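Local structure of DNA polymerase (Bacillus phage phi29, 2PY5) at residues 129-134 against 139-144; 24-29 against 156-161. The protein replicates the DNA of a Bacillus phage by protein-primed, highly processive strand-displacement synthesis and proofreads the product with a 3'-5' exonuclease. The protein carries 2 engineered substitutions. All coordinates share one frame; numbering follows the deposited sequence.

Interaction 1 (129-134 against 139-144). With nucleotides of chain A.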
ATOM      1  N   PRO F 129      -4.748  -6.431  -7.511  1.00 29.60           N
ATOM      2  CA  PRO F 129      -5.962  -6.765  -8.267  1.00 29.85           C
ATOM      3  C   PRO F 129      -6.101  -8.279  -8.476  1.00 30.75           C
ATOM      4  O   PRO F 129      -5.099  -8.997  -8.479  1.00 30.62           O
ATOM      5  CB  PRO F 129      -5.751  -6.077  -9.611  1.00 31.86           C
ATOM      6  CG  PRO F 129      -4.674  -5.088  -9.409  1.00 32.99           C
ATOM      7  CD  PRO F 129      -3.824  -5.588  -8.275  1.00 30.85           C
ATOM      8  N   VAL F 130      -7.332  -8.740  -8.678  1.00 32.78           N
ATOM      9  CA  VAL F 130      -7.606 -10.165  -8.925  1.00 33.27           C
ATOM     10  C   VAL F 130      -6.761 -10.749 -10.068  1.00 32.94           C
ATOM     11  O   VAL F 130      -6.178 -11.825  -9.948  1.00 30.98           O
ATOM     12  CB  VAL F 130      -9.106 -10.398  -9.209  1.00 32.26           C
ATOM     13  CG1 VAL F 130      -9.361 -11.873  -9.550  1.00 36.14           C
ATOM     14  CG2 VAL F 130      -9.926  -9.983  -8.014  1.00 33.89           C
ATOM     15  N   LYS F 131      -6.669 -10.025 -11.175  1.00 30.73           N
ATOM     16  CA  LYS F 131      -5.889 -10.477 -12.312  1.00 32.09           C
ATOM     17  C   LYS F 131      -4.412 -10.685 -11.964  1.00 31.47           C
ATOM     18  O   LYS F 131      -3.799 -11.629 -12.437  1.00 31.96           O
ATOM     19  CB  LYS F 131      -6.020  -9.481 -13.463  1.00 35.64           C
ATOM     20  CG  LYS F 131      -7.395  -9.489 -14.102  1.00 38.91           C
ATOM     21  CD  LYS F 131      -7.531 -10.606 -15.132  1.00 43.23           C
ATOM     22  CE  LYS F 131      -8.673 -10.354 -16.100  1.00 44.93           C
ATOM     23  NZ  LYS F 131      -8.499 -11.162 -17.346  1.00 47.04           N
ATOM     24  N   LYS F 132      -3.850  -9.804 -11.131  1.00 30.51           N
ATOM     25  CA  LYS F 132      -2.453  -9.925 -10.716  1.00 31.76           C
ATOM     26  C   LYS F 132      -2.265 -11.096  -9.754  1.00 28.62           C
ATOM     27  O   LYS F 132      -1.281 -11.832  -9.853  1.00 30.04           O
ATOM     28  CB  LYS F 132      -1.953  -8.629 -10.087  1.00 34.67           C
ATOM     29  CG  LYS F 132      -0.524  -8.702  -9.589  1.00 36.71           C
ATOM     30  CD  LYS F 132       0.091  -7.318  -9.385  1.00 39.20           C
ATOM     31  CE  LYS F 132       1.426  -7.407  -8.661  1.00 40.45           C
ATOM     32  NZ  LYS F 132       2.410  -8.245  -9.398  1.00 41.06           N
ATOM     33  N   ILE F 133      -3.213 -11.270  -8.835  1.00 29.74           N
ATOM     34  CA  ILE F 133      -3.211 -12.443  -7.961  1.00 28.89           C
ATOM     35  C   ILE F 133      -3.194 -13.731  -8.771  1.00 29.29           C
ATOM     36  O   ILE F 133      -2.409 -14.624  -8.506  1.00 28.11           O
ATOM     37  CB  ILE F 133      -4.425 -12.454  -7.004  1.00 30.84           C
ATOM     38  CG1 ILE F 133      -4.312 -11.298  -6.005  1.00 30.38           C
ATOM     39  CG2 ILE F 133      -4.507 -13.806  -6.262  1.00 30.66           C
ATOM     40  CD1 ILE F 133      -5.588 -10.960  -5.262  1.00 32.17           C
ATOM     41  N   ALA F 134      -4.044 -13.831  -9.780  1.00 28.62           N
ATOM     42  CA  ALA F 134      -4.073 -15.054 -10.585  1.00 29.92           C
ATOM     43  C   ALA F 134      -2.724 -15.298 -11.263  1.00 29.40           C
ATOM     44  O   ALA F 134      -2.218 -16.418 -11.277  1.00 30.81           O
ATOM     45  CB  ALA F 134      -5.200 -14.997 -11.616  1.00 31.91           C
ATOM     46  N   LEU F 139      -2.643 -19.196 -10.878  1.00 33.34           N
ATOM     47  CA  LEU F 139      -4.033 -19.662 -10.842  1.00 35.94           C
ATOM     48  C   LEU F 139      -4.677 -19.403 -12.206  1.00 39.61           C
ATOM     49  O   LEU F 139      -4.285 -18.470 -12.909  1.00 40.93           O
ATOM     50  CB  LEU F 139      -4.812 -18.920  -9.744  1.00 34.56           C
ATOM     51  CG  LEU F 139      -4.217 -18.940  -8.328  1.00 33.25           C
ATOM     52  CD1 LEU F 139      -5.068 -18.103  -7.391  1.00 35.12           C
ATOM     53  CD2 LEU F 139      -4.092 -20.375  -7.834  1.00 34.51           C
ATOM     54  N   THR F 140      -5.661 -20.222 -12.576  1.00 39.89           N
ATOM     55  CA  THR F 140      -6.328 -20.081 -13.872  1.00 41.54           C
ATOM     56  C   THR F 140      -7.117 -18.781 -13.931  1.00 41.19           C
ATOM     57  O   THR F 140      -7.852 -18.457 -13.005  1.00 44.60           O
ATOM     58  CB  THR F 140      -7.280 -21.257 -14.152  1.00 42.76           C
ATOM     59  OG1 THR F 140      -6.546 -22.485 -14.109  1.00 42.04           O
ATOM     60  CG2 THR F 140      -7.927 -21.112 -15.525  1.00 44.44           C
ATOM     61  N   VAL F 141      -6.948 -18.037 -15.023  1.00 41.86           N
ATOM     62  CA  VAL F 141      -7.677 -16.789 -15.233  1.00 42.36           C
ATOM     63  C   VAL F 141      -8.131 -16.681 -16.684  1.00 44.24           C
ATOM     64  O   VAL F 141      -7.375 -16.989 -17.605  1.00 44.19           O
ATOM     65  CB  VAL F 141      -6.833 -15.543 -14.851  1.00 44.13           C
ATOM     66  CG1 VAL F 141      -5.521 -15.518 -15.618  1.00 44.53           C
ATOM     67  CG2 VAL F 141      -7.638 -14.255 -15.086  1.00 43.46           C
ATOM     68  N   LEU F 142      -9.376 -16.255 -16.877  1.00 44.97           N
ATOM     69  CA  LEU F 142      -9.931 -16.074 -18.218  1.00 45.27           C
ATOM     70  C   LEU F 142      -9.494 -14.725 -18.785  1.00 46.65           C
ATOM     71  O   LEU F 142      -9.412 -13.724 -18.055  1.00 47.74           O
ATOM     72  CB  LEU F 142     -11.459 -16.166 -18.183  1.00 43.62           C
ATOM     73  CG  LEU F 142     -12.046 -17.495 -17.680  1.00 43.93           C
ATOM     74  CD1 LEU F 142     -13.577 -17.458 -17.709  1.00 43.43           C
ATOM     75  CD2 LEU F 142     -11.532 -18.677 -18.487  1.00 44.26           C
ATOM     76  N   LYS F 143      -9.205 -14.706 -20.086  1.00 49.50           N
ATOM     77  CA  LYS F 143      -8.774 -13.488 -20.773  1.00 51.03           C
ATOM     78  C   LYS F 143      -9.938 -12.522 -20.964  1.00 51.36           C
ATOM     79  O   LYS F 143     -11.047 -12.932 -21.326  1.00 50.81           O
ATOM     80  CB  LYS F 143      -8.181 -13.817 -22.144  1.00 52.52           C
ATOM     81  CG  LYS F 143      -6.766 -14.357 -22.124  1.00 53.19           C
ATOM     82  CD  LYS F 143      -6.288 -14.617 -23.550  1.00 53.94           C
ATOM     83  CE  LYS F 143      -4.831 -15.055 -23.593  1.00 54.39           C
ATOM     84  NZ  LYS F 143      -4.370 -15.303 -24.995  1.00 54.95           N
ATOM     85  N   GLY F 144      -9.666 -11.238 -20.730  1.00 50.60           N
ATOM     86  CA  GLY F 144     -10.635 -10.175 -20.973  1.00 49.63           C
ATOM     87  C   GLY F 144     -11.459  -9.803 -19.758  1.00 49.85           C
ATOM     88  O   GLY F 144     -11.256 -10.328 -18.653  1.00 48.46           O
TER
ATOM     89  P    DT A   6      -9.584  -5.263  -8.781  1.00 23.67           P
ATOM     90  OP1  DT A   6      -9.585  -6.704  -8.557  1.00 23.00           O
ATOM     91  OP2  DT A   6      -9.116  -4.689 -10.048  1.00 24.62           O
ATOM     92  O5'  DT A   6     -11.094  -4.721  -8.668  1.00 22.86           O
ATOM     93  C5'  DT A   6     -11.988  -5.274  -7.716  1.00 22.53           C
ATOM     94  C4'  DT A   6     -13.252  -4.449  -7.756  1.00 20.85           C
ATOM     95  O4'  DT A   6     -12.987  -3.088  -7.374  1.00 21.97           O
ATOM     96  C3'  DT A   6     -13.858  -4.347  -9.151  1.00 22.76           C
ATOM     97  O3'  DT A   6     -14.653  -5.490  -9.457  1.00 24.27           O
ATOM     98  C2'  DT A   6     -14.656  -3.053  -9.055  1.00 23.07           C
ATOM     99  C1'  DT A   6     -13.909  -2.226  -8.016  1.00 24.15           C
ATOM    100  N1   DT A   6     -13.113  -1.098  -8.583  1.00 22.32           N
ATOM    101  C2   DT A   6     -13.189   0.123  -7.959  1.00 22.89           C
ATOM    102  O2   DT A   6     -13.867   0.337  -6.974  1.00 25.49           O
ATOM    103  N3   DT A   6     -12.430   1.102  -8.552  1.00 24.56           N
ATOM    104  C4   DT A   6     -11.613   0.973  -9.662  1.00 24.66           C
ATOM    105  O4   DT A   6     -10.968   1.923 -10.099  1.00 27.77           O
ATOM    106  C5   DT A   6     -11.558  -0.344 -10.245  1.00 25.44           C
ATOM    107  C7   DT A   6     -10.712  -0.607 -11.446  1.00 27.29           C
ATOM    108  C6   DT A   6     -12.307  -1.313  -9.684  1.00 23.78           C
ATOM    109  P    DT A   5      -4.401  -1.598  -7.198  1.00 33.85           P
ATOM    110  OP1  DT A   5      -3.492  -2.276  -6.244  1.00 36.84           O
ATOM    111  OP2  DT A   5      -3.940  -1.254  -8.555  1.00 35.57           O
ATOM    112  O5'  DT A   5      -5.732  -2.501  -7.332  1.00 28.86           O
ATOM    113  C5'  DT A   5      -6.266  -3.155  -6.213  1.00 28.12           C
ATOM    114  C4'  DT A   5      -7.756  -2.978  -6.191  1.00 27.19           C
ATOM    115  O4'  DT A   5      -8.027  -1.603  -5.902  1.00 30.93           O
ATOM    116  C3'  DT A   5      -8.471  -3.245  -7.502  1.00 25.16           C
ATOM    117  O3'  DT A   5      -8.848  -4.594  -7.530  1.00 23.90           O
ATOM    118  C2'  DT A   5      -9.681  -2.327  -7.454  1.00 28.38           C
ATOM    119  C1'  DT A   5      -9.251  -1.237  -6.492  1.00 31.60           C
ATOM    120  N1   DT A   5      -8.986   0.064  -7.110  1.00 32.67           N
ATOM    121  C2   DT A   5      -9.672   1.139  -6.623  1.00 31.74           C
ATOM    122  O2   DT A   5     -10.514   1.053  -5.733  1.00 34.54           O
ATOM    123  N3   DT A   5      -9.365   2.308  -7.251  1.00 36.53           N
ATOM    124  C4   DT A   5      -8.438   2.499  -8.262  1.00 35.09           C
ATOM    125  O4   DT A   5      -8.253   3.608  -8.744  1.00 39.17           O
ATOM    126  C5   DT A   5      -7.740   1.329  -8.716  1.00 36.87           C
ATOM    127  C7   DT A   5      -6.726   1.420  -9.810  1.00 35.83           C
ATOM    128  C6   DT A   5      -8.041   0.165  -8.124  1.00 34.81           C
TER
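Ala134 sits against Leu139 and Val141 where the chain leaves helix 130-136 and doubles back beside it. This is the tight part of the contact. Leu139 N gives a nearly straight hydrogen bond to Ala134 O (2.8 Å, 173°), with the donor in the carbonyl plane. The methyl CB of Ala134 then rests on Val141 CB at 3.7 Å. Leu139 turns its CB toward the helix, and its CD1 makes a looser apolar contact with Ile133 CG2. Ile133 is buried and also touches His61, and Ile173 and Ala176 of helix 160-182.

The other end is a long, exposed lysine. The Lys131 chain turns about its CB-CG bond (chi2 -83°) and crosses Val141 at about a right angle, with CD 3.7 Å from Val141 CG2. Its NZ reaches two backbone carbonyls. The bond from NZ to Leu142 O is 2.8 Å and lies in the carbonyl plane. The one from NZ to Gly144 O is longer, 3.2 Å, with the donor tilted 28° out of the plane of the Gly144 carbonyl. Two carbonyls thus hold one ammonium group, which probably ties residues 142-144 to the helix.

At the start of the helix, Val130 N donates to OP1 of DT6 of chain A in an almost straight bond (3.0 Å), and Val130 CG2 lies close to the same oxygen. Pro129 CG packs on O5' of DT5 of chain A. Pro129 is the N-cap residue, so this is a phosphate of the single-stranded DNA bound at a helix N-terminus, in the 3'-5' exonuclease region.

Interaction 2 (24-29 against 156-161)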
ATOM      1  N   VAL F  24     -27.047  -4.332  -8.359  1.00 30.01           N
ATOM      2  CA  VAL F  24     -26.410  -5.618  -8.660  1.00 29.62           C
ATOM      3  C   VAL F  24     -27.208  -6.338  -9.755  1.00 29.86           C
ATOM      4  O   VAL F  24     -28.438  -6.470  -9.648  1.00 31.12           O
ATOM      5  CB  VAL F  24     -26.344  -6.485  -7.375  1.00 30.08           C
ATOM      6  CG1 VAL F  24     -25.899  -7.917  -7.672  1.00 30.44           C
ATOM      7  CG2 VAL F  24     -25.412  -5.828  -6.360  1.00 30.97           C
ATOM      8  N   TRP F  25     -26.528  -6.765 -10.822  1.00 30.48           N
ATOM      9  CA  TRP F  25     -27.162  -7.625 -11.830  1.00 29.74           C
ATOM     10  C   TRP F  25     -26.679  -9.073 -11.775  1.00 28.92           C
ATOM     11  O   TRP F  25     -27.286  -9.945 -12.375  1.00 30.70           O
ATOM     12  CB  TRP F  25     -27.041  -7.053 -13.251  1.00 30.15           C
ATOM     13  CG  TRP F  25     -25.641  -6.956 -13.825  1.00 29.62           C
ATOM     14  CD1 TRP F  25     -24.861  -5.846 -13.848  1.00 29.44           C
ATOM     15  CD2 TRP F  25     -24.905  -7.984 -14.498  1.00 29.37           C
ATOM     16  NE1 TRP F  25     -23.684  -6.106 -14.502  1.00 30.46           N
ATOM     17  CE2 TRP F  25     -23.679  -7.414 -14.907  1.00 31.15           C
ATOM     18  CE3 TRP F  25     -25.168  -9.324 -14.820  1.00 30.94           C
ATOM     19  CZ2 TRP F  25     -22.701  -8.149 -15.585  1.00 31.35           C
ATOM     20  CZ3 TRP F  25     -24.196 -10.052 -15.508  1.00 30.82           C
ATOM     21  CH2 TRP F  25     -22.978  -9.458 -15.883  1.00 29.63           C
ATOM     22  N   ALA F  26     -25.584  -9.316 -11.050  1.00 29.72           N
ATOM     23  CA  ALA F  26     -25.121 -10.679 -10.799  1.00 29.22           C
ATOM     24  C   ALA F  26     -24.390 -10.771  -9.474  1.00 29.71           C
ATOM     25  O   ALA F  26     -23.739  -9.822  -9.058  1.00 30.20           O
ATOM     26  CB  ALA F  26     -24.209 -11.169 -11.922  1.00 29.78           C
ATOM     27  N   TYR F  27     -24.540 -11.914  -8.801  1.00 29.54           N
ATOM     28  CA  TYR F  27     -23.715 -12.257  -7.650  1.00 32.26           C
ATOM     29  C   TYR F  27     -23.123 -13.639  -7.866  1.00 29.72           C
ATOM     30  O   TYR F  27     -23.666 -14.457  -8.616  1.00 30.42           O
ATOM     31  CB  TYR F  27     -24.529 -12.260  -6.352  1.00 32.01           C
ATOM     32  CG  TYR F  27     -25.487 -13.443  -6.204  1.00 31.28           C
ATOM     33  CD1 TYR F  27     -25.037 -14.696  -5.764  1.00 30.84           C
ATOM     34  CD2 TYR F  27     -26.839 -13.317  -6.516  1.00 31.30           C
ATOM     35  CE1 TYR F  27     -25.922 -15.780  -5.629  1.00 32.19           C
ATOM     36  CE2 TYR F  27     -27.715 -14.390  -6.370  1.00 31.26           C
ATOM     37  CZ  TYR F  27     -27.240 -15.625  -5.931  1.00 32.19           C
ATOM     38  OH  TYR F  27     -28.102 -16.704  -5.799  1.00 33.44           O
ATOM     39  N   GLY F  28     -22.027 -13.906  -7.164  1.00 28.91           N
ATOM     40  CA  GLY F  28     -21.470 -15.243  -7.089  1.00 29.78           C
ATOM     41  C   GLY F  28     -20.936 -15.442  -5.693  1.00 29.09           C
ATOM     42  O   GLY F  28     -20.406 -14.503  -5.083  1.00 30.24           O
ATOM     43  N   TYR F  29     -21.094 -16.658  -5.178  1.00 30.14           N
ATOM     44  CA  TYR F  29     -20.361 -17.115  -3.989  1.00 29.82           C
ATOM     45  C   TYR F  29     -19.765 -18.486  -4.207  1.00 29.77           C
ATOM     46  O   TYR F  29     -20.307 -19.278  -4.940  1.00 29.46           O
ATOM     47  CB  TYR F  29     -21.226 -17.085  -2.714  1.00 31.20           C
ATOM     48  CG  TYR F  29     -22.388 -18.056  -2.653  1.00 32.23           C
ATOM     49  CD1 TYR F  29     -22.180 -19.428  -2.409  1.00 33.26           C
ATOM     50  CD2 TYR F  29     -23.693 -17.608  -2.798  1.00 33.74           C
ATOM     51  CE1 TYR F  29     -23.243 -20.321  -2.335  1.00 33.88           C
ATOM     52  CE2 TYR F  29     -24.762 -18.495  -2.723  1.00 32.12           C
ATOM     53  CZ  TYR F  29     -24.525 -19.855  -2.479  1.00 33.17           C
ATOM     54  OH  TYR F  29     -25.571 -20.752  -2.409  1.00 36.10           O
ATOM     55  N   TYR F 156     -32.297  -9.358 -15.878  1.00 28.49           N
ATOM     56  CA  TYR F 156     -31.460  -9.688 -17.026  1.00 29.87           C
ATOM     57  C   TYR F 156     -30.833 -11.074 -16.864  1.00 27.61           C
ATOM     58  O   TYR F 156     -30.296 -11.415 -15.790  1.00 28.88           O
ATOM     59  CB  TYR F 156     -30.375  -8.608 -17.214  1.00 30.09           C
ATOM     60  CG  TYR F 156     -29.229  -9.002 -18.111  1.00 30.53           C
ATOM     61  CD1 TYR F 156     -29.334  -8.886 -19.487  1.00 29.49           C
ATOM     62  CD2 TYR F 156     -28.032  -9.462 -17.585  1.00 30.83           C
ATOM     63  CE1 TYR F 156     -28.292  -9.240 -20.319  1.00 29.96           C
ATOM     64  CE2 TYR F 156     -26.984  -9.828 -18.421  1.00 30.57           C
ATOM     65  CZ  TYR F 156     -27.119  -9.704 -19.780  1.00 31.79           C
ATOM     66  OH  TYR F 156     -26.085 -10.049 -20.617  1.00 34.09           O
ATOM     67  N   LYS F 157     -30.932 -11.862 -17.933  1.00 32.26           N
ATOM     68  CA  LYS F 157     -30.423 -13.230 -17.971  1.00 32.82           C
ATOM     69  C   LYS F 157     -28.912 -13.262 -18.190  1.00 32.44           C
ATOM     70  O   LYS F 157     -28.418 -12.835 -19.235  1.00 32.77           O
ATOM     71  CB  LYS F 157     -31.123 -13.986 -19.099  1.00 34.70           C
ATOM     72  CG  LYS F 157     -30.644 -15.403 -19.358  1.00 36.21           C
ATOM     73  CD  LYS F 157     -31.642 -16.121 -20.247  1.00 39.30           C
ATOM     74  CE  LYS F 157     -31.051 -17.313 -20.962  1.00 41.03           C
ATOM     75  NZ  LYS F 157     -32.060 -17.919 -21.883  1.00 42.25           N
ATOM     76  N   ILE F 158     -28.191 -13.801 -17.213  1.00 32.26           N
ATOM     77  CA  ILE F 158     -26.737 -13.900 -17.285  1.00 30.64           C
ATOM     78  C   ILE F 158     -26.325 -14.877 -18.393  1.00 29.92           C
ATOM     79  O   ILE F 158     -26.835 -16.000 -18.455  1.00 32.61           O
ATOM     80  CB  ILE F 158     -26.137 -14.370 -15.929  1.00 30.70           C
ATOM     81  CG1 ILE F 158     -26.524 -13.412 -14.792  1.00 30.86           C
ATOM     82  CG2 ILE F 158     -24.626 -14.457 -16.020  1.00 32.49           C
ATOM     83  CD1 ILE F 158     -26.204 -13.958 -13.404  1.00 31.79           C
ATOM     84  N   THR F 159     -25.428 -14.439 -19.280  1.00 28.71           N
ATOM     85  CA  THR F 159     -24.964 -15.280 -20.387  1.00 28.44           C
ATOM     86  C   THR F 159     -23.957 -16.318 -19.877  1.00 29.30           C
ATOM     87  O   THR F 159     -23.399 -16.153 -18.798  1.00 29.92           O
ATOM     88  CB  THR F 159     -24.316 -14.454 -21.528  1.00 28.54           C
ATOM     89  OG1 THR F 159     -23.078 -13.884 -21.078  1.00 28.78           O
ATOM     90  CG2 THR F 159     -25.259 -13.348 -22.021  1.00 30.92           C
ATOM     91  N   PRO F 160     -23.740 -17.404 -20.641  1.00 30.72           N
ATOM     92  CA  PRO F 160     -22.695 -18.366 -20.264  1.00 31.08           C
ATOM     93  C   PRO F 160     -21.310 -17.727 -20.095  1.00 32.55           C
ATOM     94  O   PRO F 160     -20.557 -18.109 -19.191  1.00 33.22           O
ATOM     95  CB  PRO F 160     -22.700 -19.361 -21.426  1.00 33.18           C
ATOM     96  CG  PRO F 160     -24.065 -19.271 -21.982  1.00 33.84           C
ATOM     97  CD  PRO F 160     -24.467 -17.838 -21.843  1.00 32.18           C
ATOM     98  N   GLU F 161     -21.008 -16.747 -20.947  1.00 32.64           N
ATOM     99  CA  GLU F 161     -19.728 -16.029 -20.924  1.00 34.29           C
ATOM    100  C   GLU F 161     -19.576 -15.166 -19.660  1.00 32.32           C
ATOM    101  O   GLU F 161     -18.524 -15.174 -19.000  1.00 34.97           O
ATOM    102  CB  GLU F 161     -19.600 -15.160 -22.183  1.00 37.07           C
ATOM    103  CG  GLU F 161     -19.500 -15.952 -23.493  1.00 38.28           C
ATOM    104  CD  GLU F 161     -20.857 -16.352 -24.111  1.00 39.84           C
ATOM    105  OE1 GLU F 161     -21.932 -16.078 -23.529  1.00 37.83           O
ATOM    106  OE2 GLU F 161     -20.837 -16.958 -25.201  1.00 41.94           O
TER
HETATM  107  O   HOH W   1     -29.309  -9.521 -14.069  1.00 25.27           O
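The backbones of Trp25 and Tyr156 stay apart, CA to CA 7.1 Å, and are joined by a water. The chain turns a corner at Trp25, and Trp25 and Ala26 both face Glu14 of strand 8-15, a residue essential for exonucleolysis, in a classic beta bulge. The water donates to Trp25 O and to Tyr156 O, 2.7 Å each. It also lies in the plane of the Tyr156 ring, at its edge. Tyr156 O has a second partner in Asn42 ND2.

The side chains of Trp25 and Tyr156 run side by side and point the same way. Their rings form an offset edge-to-face pair, with planes at 85° and 5.7 Å between the centroids of the tryptophan six-membered ring and the tyrosine ring. The edge of Tyr156 is directed at the face of Trp25. CD2 of Tyr156 comes to 4.0 Å from Trp25 CE3. Tyr156 CG is anti to the backbone N (chi1 164°), which carries this ring to the tryptophan.

Ile158 packs beside the pair. Its CG1 meets the edge of Trp25 near the ring plane, 4.1 Å from CZ3. Its CD1 reaches Ala26 CB at 3.7 Å. The polar end of Tyr156 is held by Glu162, whose other carboxylate oxygen accepts from Thr159 N, consistent with a capping box at the start of helix 160-182.

No direct hydrogen bond joins the two segments. Apolar and aromatic packing, with one water between two backbone carbonyls, therefore joins strand 24-31, next to the outermost strand 38-41 of the exonuclease sheet, to the loop leading into helix 160-182.

In the fold
Interactions 1 and 2 both belong to the exonuclease region. Their centres are 19 Å apart and their nearest atoms about 6 Å apart, without touching. Interaction 1 is nested inside the chain loop that interaction 2 closes. Helix 160-182 connects them: segment 156-161 leads into it, while interaction 1 packs on its later turns. Both contacts lie beside the nuclease site. The side chain of Lys131 is about 4 Å from that of the magnesium ligand Asp145, and the side chain of Trp25 is about 3 Å from that of Glu14. Interaction 1 binds a DNA phosphate directly. Interaction 2 comes within about 4 Å of the nucleic acid at its nearest atom.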